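Local coordinates for cycloserine biosynthesis protein DcsG (Streptomyces lavendulae, PDB 6JIL) that catalyses the ATP- and magnesium-dependent cyclisation of O-ureido-D-serine to the antibiotic D-cycloserine, as a monomeric ligase of the ATP-grasp family, at residues A[59-64]-A[143-148]; A[64-69]-A[88-93]; A[83-88]-A[270-275]. One frame throughout, in Å; residues are numbered along the deposited sequence.

Contact 1: residues A[59-64]-A[143-148]. With ADP (adenosine-5'-diphosphate), chain G.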
loop_
_atom_site.group_PDB
_atom_site.type_symbol
_atom_site.label_atom_id
_atom_site.label_comp_id
_atom_site.label_asym_id
_atom_site.label_seq_id
_atom_site.Cartn_x
_atom_site.Cartn_y
_atom_site.Cartn_z
ATOM N N TRP A 59 -8.003 -8.883 1.943
ATOM C CA TRP A 59 -6.873 -9.585 2.542
ATOM C C TRP A 59 -6.575 -8.943 3.887
ATOM O O TRP A 59 -6.018 -9.583 4.780
ATOM C CB TRP A 59 -5.622 -9.518 1.653
ATOM C CG TRP A 59 -4.991 -8.151 1.542
ATOM C CD1 TRP A 59 -5.205 -7.218 0.563
ATOM C CD2 TRP A 59 -4.066 -7.556 2.461
ATOM N NE1 TRP A 59 -4.476 -6.081 0.818
ATOM C CE2 TRP A 59 -3.769 -6.259 1.977
ATOM C CE3 TRP A 59 -3.461 -7.990 3.648
ATOM C CZ2 TRP A 59 -2.896 -5.393 2.641
ATOM C CZ3 TRP A 59 -2.594 -7.126 4.308
ATOM C CH2 TRP A 59 -2.321 -5.842 3.801
ATOM N N ALA A 60 -6.949 -7.672 4.021
ATOM C CA ALA A 60 -6.736 -6.931 5.259
ATOM C C ALA A 60 -7.556 -7.511 6.404
ATOM O O ALA A 60 -7.276 -7.235 7.567
ATOM C CB ALA A 60 -7.096 -5.464 5.063
ATOM N N GLU A 61 -8.574 -8.299 6.066
ATOM C CA GLU A 61 -9.439 -8.932 7.061
ATOM C C GLU A 61 -8.963 -10.342 7.372
ATOM O O GLU A 61 -9.278 -10.889 8.426
ATOM C CB GLU A 61 -10.878 -9.004 6.559
ATOM C CG GLU A 61 -11.638 -7.717 6.698
ATOM C CD GLU A 61 -12.920 -7.735 5.908
ATOM O OE1 GLU A 61 -13.663 -8.738 6.002
ATOM O OE2 GLU A 61 -13.190 -6.744 5.192
ATOM N N ARG A 62 -8.216 -10.926 6.444
ATOM C CA ARG A 62 -7.696 -12.272 6.624
ATOM C C ARG A 62 -6.341 -12.391 5.933
ATOM O O ARG A 62 -6.182 -13.083 4.931
ATOM C CB ARG A 62 -8.695 -13.301 6.079
ATOM C CG ARG A 62 -9.375 -12.907 4.777
ATOM C CD ARG A 62 -10.430 -13.933 4.384
ATOM N NE ARG A 62 -11.469 -14.078 5.404
ATOM C CZ ARG A 62 -12.387 -13.153 5.681
ATOM N NH1 ARG A 62 -12.407 -12.002 5.012
ATOM N NH2 ARG A 62 -13.289 -13.376 6.632
ATOM N N GLN A 63 -5.362 -11.706 6.507
ATOM C CA GLN A 63 -4.015 -11.668 5.978
ATOM C C GLN A 63 -3.389 -13.036 5.772
ATOM O O GLN A 63 -2.965 -13.357 4.667
ATOM C CB GLN A 63 -3.137 -10.814 6.896
ATOM C CG GLN A 63 -3.711 -9.422 7.169
ATOM C CD GLN A 63 -4.711 -9.394 8.324
ATOM O OE1 GLN A 63 -5.657 -10.184 8.370
ATOM N NE2 GLN A 63 -4.503 -8.469 9.262
ATOM N N ALA A 64 -3.328 -13.841 6.825
ATOM C CA ALA A 64 -2.738 -15.170 6.720
ATOM C C ALA A 64 -3.368 -15.981 5.591
ATOM O O ALA A 64 -2.665 -16.689 4.867
ATOM C CB ALA A 64 -2.880 -15.924 8.047
ATOM N N TYR A 143 -6.875 0.561 3.011
ATOM C CA TYR A 143 -8.151 1.258 2.968
ATOM C C TYR A 143 -8.577 1.801 4.334
ATOM O O TYR A 143 -9.744 1.716 4.708
ATOM C CB TYR A 143 -9.206 0.299 2.418
ATOM C CG TYR A 143 -10.305 0.969 1.629
ATOM C CD1 TYR A 143 -10.009 1.778 0.534
ATOM C CD2 TYR A 143 -11.646 0.781 1.968
ATOM C CE1 TYR A 143 -11.027 2.390 -0.210
ATOM C CE2 TYR A 143 -12.662 1.384 1.237
ATOM C CZ TYR A 143 -12.346 2.187 0.150
ATOM O OH TYR A 143 -13.359 2.781 -0.568
ATOM N N SER A 144 -7.619 2.355 5.072
ATOM C CA SER A 144 -7.878 2.926 6.394
ATOM C C SER A 144 -8.304 1.924 7.476
ATOM O O SER A 144 -8.746 2.336 8.547
ATOM C CB SER A 144 -8.944 4.021 6.293
ATOM O OG SER A 144 -8.523 5.085 5.451
ATOM N N LYS A 145 -8.169 0.624 7.223
ATOM C CA LYS A 145 -8.568 -0.367 8.222
ATOM C C LYS A 145 -7.866 -0.242 9.582
ATOM O O LYS A 145 -6.639 -0.200 9.669
ATOM C CB LYS A 145 -8.357 -1.785 7.698
ATOM C CG LYS A 145 -8.958 -2.827 8.629
ATOM C CD LYS A 145 -8.724 -4.244 8.157
ATOM C CE LYS A 145 -9.524 -5.204 9.008
ATOM N NZ LYS A 145 -10.958 -4.779 9.030
ATOM N N ASP A 146 -8.670 -0.205 10.638
ATOM C CA ASP A 146 -8.192 -0.095 12.019
ATOM C C ASP A 146 -7.144 0.985 12.238
ATOM O O ASP A 146 -6.254 0.835 13.078
ATOM C CB ASP A 146 -7.660 -1.443 12.515
ATOM C CG ASP A 146 -8.740 -2.514 12.556
ATOM O OD1 ASP A 146 -9.807 -2.261 13.142
ATOM O OD2 ASP A 146 -8.525 -3.614 12.007
ATOM N N VAL A 147 -7.257 2.075 11.486
ATOM C CA VAL A 147 -6.335 3.188 11.618
ATOM C C VAL A 147 -7.040 4.260 12.429
ATOM O O VAL A 147 -8.197 4.580 12.153
ATOM C CB VAL A 147 -5.961 3.776 10.252
ATOM C CG1 VAL A 147 -5.074 4.982 10.442
ATOM C CG2 VAL A 147 -5.262 2.724 9.406
ATOM N N GLN A 148 -6.356 4.808 13.432
ATOM C CA GLN A 148 -6.957 5.838 14.272
ATOM C C GLN A 148 -5.993 6.931 14.734
ATOM O O GLN A 148 -4.784 6.719 14.858
ATOM C CB GLN A 148 -7.631 5.203 15.501
ATOM C CG GLN A 148 -8.740 4.209 15.167
ATOM C CD GLN A 148 -9.567 3.796 16.381
ATOM O OE1 GLN A 148 -10.324 2.821 16.330
ATOM N NE2 GLN A 148 -9.433 4.543 17.473
HETATM P PB ADP G . -3.674 2.446 4.759
HETATM O O1B ADP G . -4.109 3.602 3.721
HETATM O O2B ADP G . -2.862 1.378 4.032
HETATM O O3B ADP G . -4.951 1.808 5.349
HETATM P PA ADP G . -2.278 4.578 5.795
HETATM O O1A ADP G . -0.888 4.690 6.234
HETATM O O2A ADP G . -2.351 5.062 4.282
HETATM O O3A ADP G . -2.749 3.025 5.977
HETATM O "O5'" ADP G . -3.185 5.493 6.758
HETATM C "C5'" ADP G . -4.459 5.711 6.151
HETATM C "C4'" ADP G . -4.784 7.209 6.224
HETATM O "O4'" ADP G . -4.646 7.680 7.584
HETATM C "C3'" ADP G . -3.822 8.023 5.366
HETATM O "O3'" ADP G . -4.299 8.169 4.033
HETATM C "C2'" ADP G . -3.724 9.350 6.121
HETATM O "O2'" ADP G . -4.728 10.278 5.696
HETATM C "C1'" ADP G . -3.894 8.934 7.600
HETATM N N9 ADP G . -2.576 8.766 8.275
HETATM C C8 ADP G . -1.970 7.586 8.632
HETATM N N7 ADP G . -0.852 7.814 9.255
HETATM C C5 ADP G . -0.653 9.145 9.342
HETATM C C6 ADP G . 0.243 9.970 10.076
HETATM N N6 ADP G . 1.326 9.418 10.745
HETATM N N1 ADP G . 0.009 11.295 10.124
HETATM C C2 ADP G . -1.037 11.848 9.508
HETATM N N3 ADP G . -1.907 11.116 8.816
HETATM C C4 ADP G . -1.760 9.782 8.706
#

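Contact 2: residues A[64-69]-A[88-93]. With ADP (adenosine-5'-diphosphate), chain G.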
loop_
_atom_site.group_PDB
_atom_site.type_symbol
_atom_site.label_atom_id
_atom_site.label_comp_id
_atom_site.label_asym_id
_atom_site.label_seq_id
_atom_site.Cartn_x
_atom_site.Cartn_y
_atom_site.Cartn_z
ATOM N N ALA A 64 -3.328 -13.841 6.825
ATOM C CA ALA A 64 -2.738 -15.170 6.720
ATOM C C ALA A 64 -3.368 -15.981 5.591
ATOM O O ALA A 64 -2.665 -16.689 4.867
ATOM C CB ALA A 64 -2.880 -15.924 8.047
ATOM N N GLU A 65 -4.688 -15.877 5.449
ATOM C CA GLU A 65 -5.416 -16.606 4.412
ATOM C C GLU A 65 -4.973 -16.207 3.013
ATOM O O GLU A 65 -4.790 -17.068 2.149
ATOM C CB GLU A 65 -6.929 -16.373 4.525
ATOM C CG GLU A 65 -7.616 -17.091 5.677
ATOM C CD GLU A 65 -7.298 -16.494 7.036
ATOM O OE1 GLU A 65 -7.882 -16.962 8.038
ATOM O OE2 GLU A 65 -6.473 -15.561 7.113
ATOM N N PHE A 66 -4.806 -14.905 2.792
ATOM C CA PHE A 66 -4.400 -14.402 1.486
ATOM C C PHE A 66 -2.956 -14.780 1.174
ATOM O O PHE A 66 -2.630 -15.143 0.040
ATOM C CB PHE A 66 -4.553 -12.877 1.415
ATOM C CG PHE A 66 -4.160 -12.298 0.084
ATOM C CD1 PHE A 66 -4.937 -12.529 -1.045
ATOM C CD2 PHE A 66 -2.982 -11.579 -0.058
ATOM C CE1 PHE A 66 -4.543 -12.056 -2.291
ATOM C CE2 PHE A 66 -2.581 -11.102 -1.303
ATOM C CZ PHE A 66 -3.360 -11.341 -2.419
ATOM N N LEU A 67 -2.093 -14.682 2.180
ATOM C CA LEU A 67 -0.691 -15.030 2.008
ATOM C C LEU A 67 -0.585 -16.508 1.633
ATOM O O LEU A 67 0.240 -16.884 0.801
ATOM C CB LEU A 67 0.090 -14.753 3.297
ATOM C CG LEU A 67 0.637 -13.337 3.498
ATOM C CD1 LEU A 67 -0.472 -12.336 3.324
ATOM C CD2 LEU A 67 1.262 -13.192 4.888
ATOM N N ALA A 68 -1.429 -17.341 2.238
ATOM C CA ALA A 68 -1.429 -18.775 1.955
ATOM C C ALA A 68 -1.886 -19.004 0.517
ATOM O O ALA A 68 -1.364 -19.869 -0.192
ATOM C CB ALA A 68 -2.358 -19.504 2.930
ATOM N N PHE A 69 -2.869 -18.216 0.097
ATOM C CA PHE A 69 -3.404 -18.308 -1.252
ATOM C C PHE A 69 -2.290 -18.001 -2.242
ATOM O O PHE A 69 -2.045 -18.763 -3.166
ATOM C CB PHE A 69 -4.550 -17.310 -1.432
ATOM C CG PHE A 69 -4.873 -17.010 -2.868
ATOM C CD1 PHE A 69 -5.595 -17.909 -3.637
ATOM C CD2 PHE A 69 -4.437 -15.824 -3.456
ATOM C CE1 PHE A 69 -5.885 -17.631 -4.983
ATOM C CE2 PHE A 69 -4.719 -15.535 -4.798
ATOM C CZ PHE A 69 -5.444 -16.440 -5.559
ATOM N N TRP A 88 6.698 -9.034 1.832
ATOM C CA TRP A 88 7.327 -7.781 2.231
ATOM C C TRP A 88 6.421 -6.563 2.009
ATOM O O TRP A 88 6.360 -5.663 2.853
ATOM C CB TRP A 88 8.633 -7.603 1.449
ATOM C CG TRP A 88 9.521 -6.500 1.953
ATOM C CD1 TRP A 88 10.279 -6.513 3.085
ATOM C CD2 TRP A 88 9.724 -5.216 1.353
ATOM N NE1 TRP A 88 10.937 -5.322 3.230
ATOM C CE2 TRP A 88 10.616 -4.505 2.182
ATOM C CE3 TRP A 88 9.237 -4.598 0.196
ATOM C CZ2 TRP A 88 11.034 -3.202 1.895
ATOM C CZ3 TRP A 88 9.652 -3.297 -0.091
ATOM C CH2 TRP A 88 10.544 -2.615 0.760
ATOM N N ALA A 89 5.711 -6.554 0.881
ATOM C CA ALA A 89 4.844 -5.442 0.517
ATOM C C ALA A 89 3.555 -5.368 1.307
ATOM O O ALA A 89 2.959 -4.305 1.406
ATOM C CB ALA A 89 4.528 -5.492 -0.983
ATOM N N LEU A 90 3.119 -6.490 1.866
ATOM C CA LEU A 90 1.879 -6.509 2.641
ATOM C C LEU A 90 2.073 -6.285 4.132
ATOM O O LEU A 90 1.215 -6.654 4.934
ATOM C CB LEU A 90 1.131 -7.825 2.425
ATOM C CG LEU A 90 0.287 -7.894 1.154
ATOM C CD1 LEU A 90 1.166 -7.657 -0.037
ATOM C CD2 LEU A 90 -0.406 -9.245 1.058
ATOM N N ASP A 91 3.195 -5.680 4.504
ATOM C CA ASP A 91 3.487 -5.399 5.911
ATOM C C ASP A 91 4.258 -4.089 6.006
ATOM O O ASP A 91 5.409 -4.008 5.581
ATOM C CB ASP A 91 4.295 -6.543 6.526
ATOM C CG ASP A 91 4.589 -6.330 8.005
ATOM O OD1 ASP A 91 4.889 -7.330 8.694
ATOM O OD2 ASP A 91 4.538 -5.175 8.481
ATOM N N LYS A 92 3.614 -3.071 6.567
ATOM C CA LYS A 92 4.212 -1.748 6.684
ATOM C C LYS A 92 5.562 -1.687 7.386
ATOM O O LYS A 92 6.153 -0.615 7.513
ATOM C CB LYS A 92 3.226 -0.783 7.342
ATOM C CG LYS A 92 2.112 -0.325 6.399
ATOM C CD LYS A 92 1.126 0.594 7.112
ATOM C CE LYS A 92 0.124 1.205 6.141
ATOM N NZ LYS A 92 -0.628 0.163 5.391
ATOM N N ARG A 93 6.054 -2.834 7.838
ATOM C CA ARG A 93 7.360 -2.872 8.473
ATOM C C ARG A 93 8.426 -2.558 7.418
ATOM O O ARG A 93 9.596 -2.361 7.745
ATOM C CB ARG A 93 7.606 -4.243 9.103
ATOM C CG ARG A 93 6.872 -4.420 10.420
ATOM C CD ARG A 93 6.555 -5.867 10.693
ATOM N NE ARG A 93 7.752 -6.690 10.784
ATOM C CZ ARG A 93 7.737 -8.016 10.713
ATOM N NH1 ARG A 93 6.582 -8.651 10.549
ATOM N NH2 ARG A 93 8.871 -8.703 10.797
HETATM P PB ADP G . -3.674 2.446 4.759
HETATM O O1B ADP G . -4.109 3.602 3.721
HETATM O O2B ADP G . -2.862 1.378 4.032
HETATM O O3B ADP G . -4.951 1.808 5.349
HETATM P PA ADP G . -2.278 4.578 5.795
HETATM O O1A ADP G . -0.888 4.690 6.234
HETATM O O2A ADP G . -2.351 5.062 4.282
HETATM O O3A ADP G . -2.749 3.025 5.977
HETATM O "O5'" ADP G . -3.185 5.493 6.758
HETATM C "C5'" ADP G . -4.459 5.711 6.151
HETATM C "C4'" ADP G . -4.784 7.209 6.224
HETATM O "O4'" ADP G . -4.646 7.680 7.584
HETATM C "C3'" ADP G . -3.822 8.023 5.366
HETATM O "O3'" ADP G . -4.299 8.169 4.033
HETATM C "C2'" ADP G . -3.724 9.350 6.121
HETATM O "O2'" ADP G . -4.728 10.278 5.696
HETATM C "C1'" ADP G . -3.894 8.934 7.600
HETATM N N9 ADP G . -2.576 8.766 8.275
HETATM C C8 ADP G . -1.970 7.586 8.632
HETATM N N7 ADP G . -0.852 7.814 9.255
HETATM C C5 ADP G . -0.653 9.145 9.342
HETATM C C6 ADP G . 0.243 9.970 10.076
HETATM N N6 ADP G . 1.326 9.418 10.745
HETATM N N1 ADP G . 0.009 11.295 10.124
HETATM C C2 ADP G . -1.037 11.848 9.508
HETATM N N3 ADP G . -1.907 11.116 8.816
HETATM C C4 ADP G . -1.760 9.782 8.706
#

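Contact 3: residues A[83-88]-A[270-275]. With MG (magnesium ion), chain I.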
loop_
_atom_site.group_PDB
_atom_site.type_symbol
_atom_site.label_atom_id
_atom_site.label_comp_id
_atom_site.label_asym_id
_atom_site.label_seq_id
_atom_site.Cartn_x
_atom_site.Cartn_y
_atom_site.Cartn_z
HETATM N N MSE A 83 6.672 -14.131 -4.427
HETATM C CA MSE A 83 6.419 -14.202 -2.992
HETATM C C MSE A 83 7.247 -13.297 -2.089
HETATM O O MSE A 83 6.690 -12.609 -1.233
HETATM C CB MSE A 83 6.510 -15.653 -2.521
HETATM C CG MSE A 83 5.370 -16.500 -3.052
HETATM SE SE MSE A 83 3.639 -15.899 -2.399
HETATM C CE MSE A 83 3.304 -14.440 -3.597
ATOM N N PRO A 84 8.582 -13.278 -2.257
ATOM C CA PRO A 84 9.359 -12.396 -1.378
ATOM C C PRO A 84 8.772 -10.982 -1.374
ATOM O O PRO A 84 8.584 -10.386 -0.314
ATOM C CB PRO A 84 10.761 -12.453 -1.984
ATOM C CG PRO A 84 10.822 -13.844 -2.518
ATOM C CD PRO A 84 9.466 -13.996 -3.191
ATOM N N LEU A 85 8.473 -10.467 -2.567
ATOM C CA LEU A 85 7.893 -9.130 -2.723
ATOM C C LEU A 85 6.529 -9.061 -2.043
ATOM O O LEU A 85 6.228 -8.107 -1.336
ATOM C CB LEU A 85 7.714 -8.788 -4.209
ATOM C CG LEU A 85 7.735 -7.325 -4.678
ATOM C CD1 LEU A 85 6.916 -7.218 -5.945
ATOM C CD2 LEU A 85 7.189 -6.386 -3.625
ATOM N N VAL A 86 5.700 -10.072 -2.264
ATOM C CA VAL A 86 4.370 -10.099 -1.670
ATOM C C VAL A 86 4.385 -10.025 -0.143
ATOM O O VAL A 86 3.723 -9.165 0.439
ATOM C CB VAL A 86 3.591 -11.367 -2.107
ATOM C CG1 VAL A 86 2.253 -11.461 -1.353
ATOM C CG2 VAL A 86 3.348 -11.325 -3.615
ATOM N N ARG A 87 5.134 -10.911 0.508
ATOM C CA ARG A 87 5.190 -10.913 1.969
ATOM C C ARG A 87 5.700 -9.584 2.513
ATOM O O ARG A 87 5.209 -9.078 3.525
ATOM C CB ARG A 87 6.110 -12.026 2.490
ATOM C CG ARG A 87 5.768 -13.426 2.024
ATOM C CD ARG A 87 6.611 -14.474 2.749
ATOM N NE ARG A 87 6.840 -15.648 1.907
ATOM C CZ ARG A 87 7.856 -15.779 1.052
ATOM N NH1 ARG A 87 8.755 -14.809 0.924
ATOM N NH2 ARG A 87 7.964 -16.874 0.307
ATOM N N TRP A 88 6.698 -9.034 1.832
ATOM C CA TRP A 88 7.327 -7.781 2.231
ATOM C C TRP A 88 6.421 -6.563 2.009
ATOM O O TRP A 88 6.360 -5.663 2.853
ATOM C CB TRP A 88 8.633 -7.603 1.449
ATOM C CG TRP A 88 9.521 -6.500 1.953
ATOM C CD1 TRP A 88 10.279 -6.513 3.085
ATOM C CD2 TRP A 88 9.724 -5.216 1.353
ATOM N NE1 TRP A 88 10.937 -5.322 3.230
ATOM C CE2 TRP A 88 10.616 -4.505 2.182
ATOM C CE3 TRP A 88 9.237 -4.598 0.196
ATOM C CZ2 TRP A 88 11.034 -3.202 1.895
ATOM C CZ3 TRP A 88 9.652 -3.297 -0.091
ATOM C CH2 TRP A 88 10.544 -2.615 0.760
HETATM N N MSE A 270 3.654 2.696 1.046
HETATM C CA MSE A 270 3.987 2.329 -0.322
HETATM C C MSE A 270 3.324 1.000 -0.654
HETATM O O MSE A 270 3.355 0.074 0.152
HETATM C CB MSE A 270 5.508 2.225 -0.447
HETATM C CG MSE A 270 6.014 1.478 -1.654
HETATM SE SE MSE A 270 7.960 1.354 -1.641
HETATM C CE MSE A 270 8.315 2.342 -3.253
ATOM N N GLU A 271 2.710 0.912 -1.831
ATOM C CA GLU A 271 2.032 -0.317 -2.255
ATOM C C GLU A 271 2.611 -0.893 -3.542
ATOM O O GLU A 271 2.519 -0.290 -4.617
ATOM C CB GLU A 271 0.529 -0.059 -2.406
ATOM C CG GLU A 271 -0.188 0.016 -1.065
ATOM C CD GLU A 271 -1.615 0.498 -1.186
ATOM O OE1 GLU A 271 -2.351 0.002 -2.061
ATOM O OE2 GLU A 271 -2.004 1.373 -0.398
ATOM N N LEU A 272 3.189 -2.083 -3.423
ATOM C CA LEU A 272 3.824 -2.742 -4.551
ATOM C C LEU A 272 3.173 -4.046 -4.976
ATOM O O LEU A 272 3.433 -4.547 -6.073
ATOM C CB LEU A 272 5.285 -3.005 -4.204
ATOM C CG LEU A 272 5.962 -1.786 -3.582
ATOM C CD1 LEU A 272 7.385 -2.129 -3.219
ATOM C CD2 LEU A 272 5.908 -0.615 -4.558
ATOM N N CYS A 273 2.329 -4.597 -4.112
ATOM C CA CYS A 273 1.675 -5.863 -4.404
ATOM C C CYS A 273 0.351 -5.704 -5.128
ATOM O O CYS A 273 0.221 -6.141 -6.265
ATOM C CB CYS A 273 1.455 -6.646 -3.116
ATOM S SG CYS A 273 0.690 -8.243 -3.387
ATOM N N GLU A 274 -0.625 -5.094 -4.458
ATOM C CA GLU A 274 -1.949 -4.869 -5.036
ATOM C C GLU A 274 -2.400 -3.422 -4.800
ATOM O O GLU A 274 -3.372 -3.167 -4.094
ATOM C CB GLU A 274 -2.956 -5.840 -4.414
ATOM C CG GLU A 274 -2.726 -6.134 -2.940
ATOM C CD GLU A 274 -2.595 -4.878 -2.098
ATOM O OE1 GLU A 274 -1.572 -4.170 -2.232
ATOM O OE2 GLU A 274 -3.517 -4.593 -1.305
ATOM N N PRO A 275 -1.700 -2.456 -5.408
ATOM C CA PRO A 275 -2.034 -1.042 -5.245
ATOM C C PRO A 275 -3.163 -0.489 -6.086
ATOM O O PRO A 275 -3.411 -0.929 -7.215
ATOM C CB PRO A 275 -0.742 -0.358 -5.625
ATOM C CG PRO A 275 -0.311 -1.200 -6.807
ATOM C CD PRO A 275 -0.503 -2.602 -6.262
HETATM MG MG MG I . -2.387 1.203 1.781
HETATM O O HOH W 1 -2.143 -0.989 2.419
#

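Contact 1: residues A[59-64]-A[143-148]
A60 and K145 meet by van der Waals packing, the lysine laying the outer carbons of its side chain against the alanine. K145 CD is the apolar part, 3.7 Å from A60 CB, while K145 CE comes to 3.4 Å from the carbonyl oxygen A60 O. No hydrogen bond joins the segments. K145 spans the gap, whose nearest CA atoms (A60 and K145) are 7.4 Å apart: it sends CG anti to its backbone N (chi1 -171°), stays extended as far as CE and bends only at the last torsion, which turns the ammonium group toward E61.

The electrostatic part is looser. E61 and K145 cross at about a right angle, with K145 NZ 3.8 Å from the aliphatic E61 CG and 4.9 Å from E61 OE2, too far for a salt bridge. The opposite charges probably attract weakly over this distance. E61 OE1 also has a long ion pair with R62 NH1.

Phosphate binding occupies the other side of the loop. The amide S144 N donates to ADP O3B at 2.7 Å, and S144 OG is held by the carbonyl of H213.

Segment 143-148 is the loop joining antiparallel strands 133-138 and 148-151, and D146 ties it to helix 155-167 through a salt bridge with R164. Segment 59-64 leads into helix 63-76, so the contact sets the turn just ahead of that helix against the phosphate-binding loop.

Contact 2: residues A[64-69]-A[88-93]
The backbones of helix 63-76 and of the turn that ends helix 83-89 stay well apart, their closest CA atoms, those of L67 and L90, being 8.9 Å from each other. L90, the first residue to leave helical geometry, spans the gap with its side chain.

One methyl does all the touching on that side. L90 CD2 sits at the edge of the F66 ring, near the ring plane, 3.7 Å from F66 CD2 and equally far from F66 CE2, and thus meets one side of the hexagon rather than its face. A chi1 of -179° swings the F66 ring away from its own N, and the two side chains cross at about a right angle. L67 comes alongside in the opposite direction and brings its CD1 to 3.8 Å from the same L90 CD2. The methyl is therefore shared between an aromatic edge and a leucine branch, both of which meet L90 through carbon alone.

Past L90 the chain turns polar. D91 OD1 forms a salt bridge with R93 NH1 at 2.8 Å, although the hydrogen bond within it is weak. K92, an ATP-binding residue, takes no part in the apolar contact and donates from NZ to ADP O2B at 2.9 Å.

Around this packing, F66 also meets W38 edge-to-face and lies against W59, while L90 touches C273 in the loop after strand 265-271. Helix 63-76 is thereby joined to the end of helix 83-89, just ahead of the nucleotide-binding lysine and helix 94-100.

Contact 3: residues A[83-88]-A[270-275]
This is a buried, apolar helix-to-loop contact, in which L85, V86 and W88 of helix 83-89 pack on L272 and C273, just beyond the metal-binding end of strand 265-271. The backbones come close, with 5.7 Å between the CA atoms of V86 and C273, and no hydrogen bond crosses the interface.

L272 is gripped at two points. Its CB faces the branch end of L85, L85 CD2 to L272 CB being 3.9 Å, and these side chains meet at about a right angle. Farther out, L272 CD1 lies at the edge of the W88 indole, near its plane and 4.0 Å from W88 CZ3. With chi1 -168° and chi2 74°, W88 turns its six-membered ring toward the leucine; its NE1 is bonded to D97, and its ring also meets H243.

C273 points its thiol at the fork of V86. C273 SG lies 4.1 Å from V86 CG2 and at the same distance from V86 CG1, so the sulfur faces the two methyls evenly. V86 also touches C70 of helix 63-76, and L85 reaches L250.

The residue before L272 is a metal ligand. E271 OE2 binds magnesium at 2.2 Å, with a water at 2.3 Å from the same ion; E269 is a further ligand. E271 OE1 makes a salt bridge with R254, which probably steadies the carboxylate while OE2 serves the metal.

Purely van der Waals contacts between the helix and the side chains of L272 and C273 thus follow directly on a metal ligand: of these three consecutive side chains, it is E271 that makes the directional bonds, to magnesium and to R254.

The three contacts touch one another in every pairing beside the ADP-magnesium site. The segments of contacts 1 and 2, centred about 11 Å apart, overlap at A64 on helix 63-76, and W59 CB packs 3.5 Å from F66 CG. Those of contacts 2 and 3, centred about 8 Å apart, overlap at W88 on helix 83-89; L90 CD1 lies 3.3 Å from C273 CB. Contacts 1 and 3, centred about 15 Å apart, are bridged by a probable 2.8 Å hydrogen bond between W59 NE1 and E274 OE2. Each carries part of the site: S144 in contact 1 and K92 in contact 2 bind ADP through its terminal phosphate, while E271 in contact 3 binds magnesium.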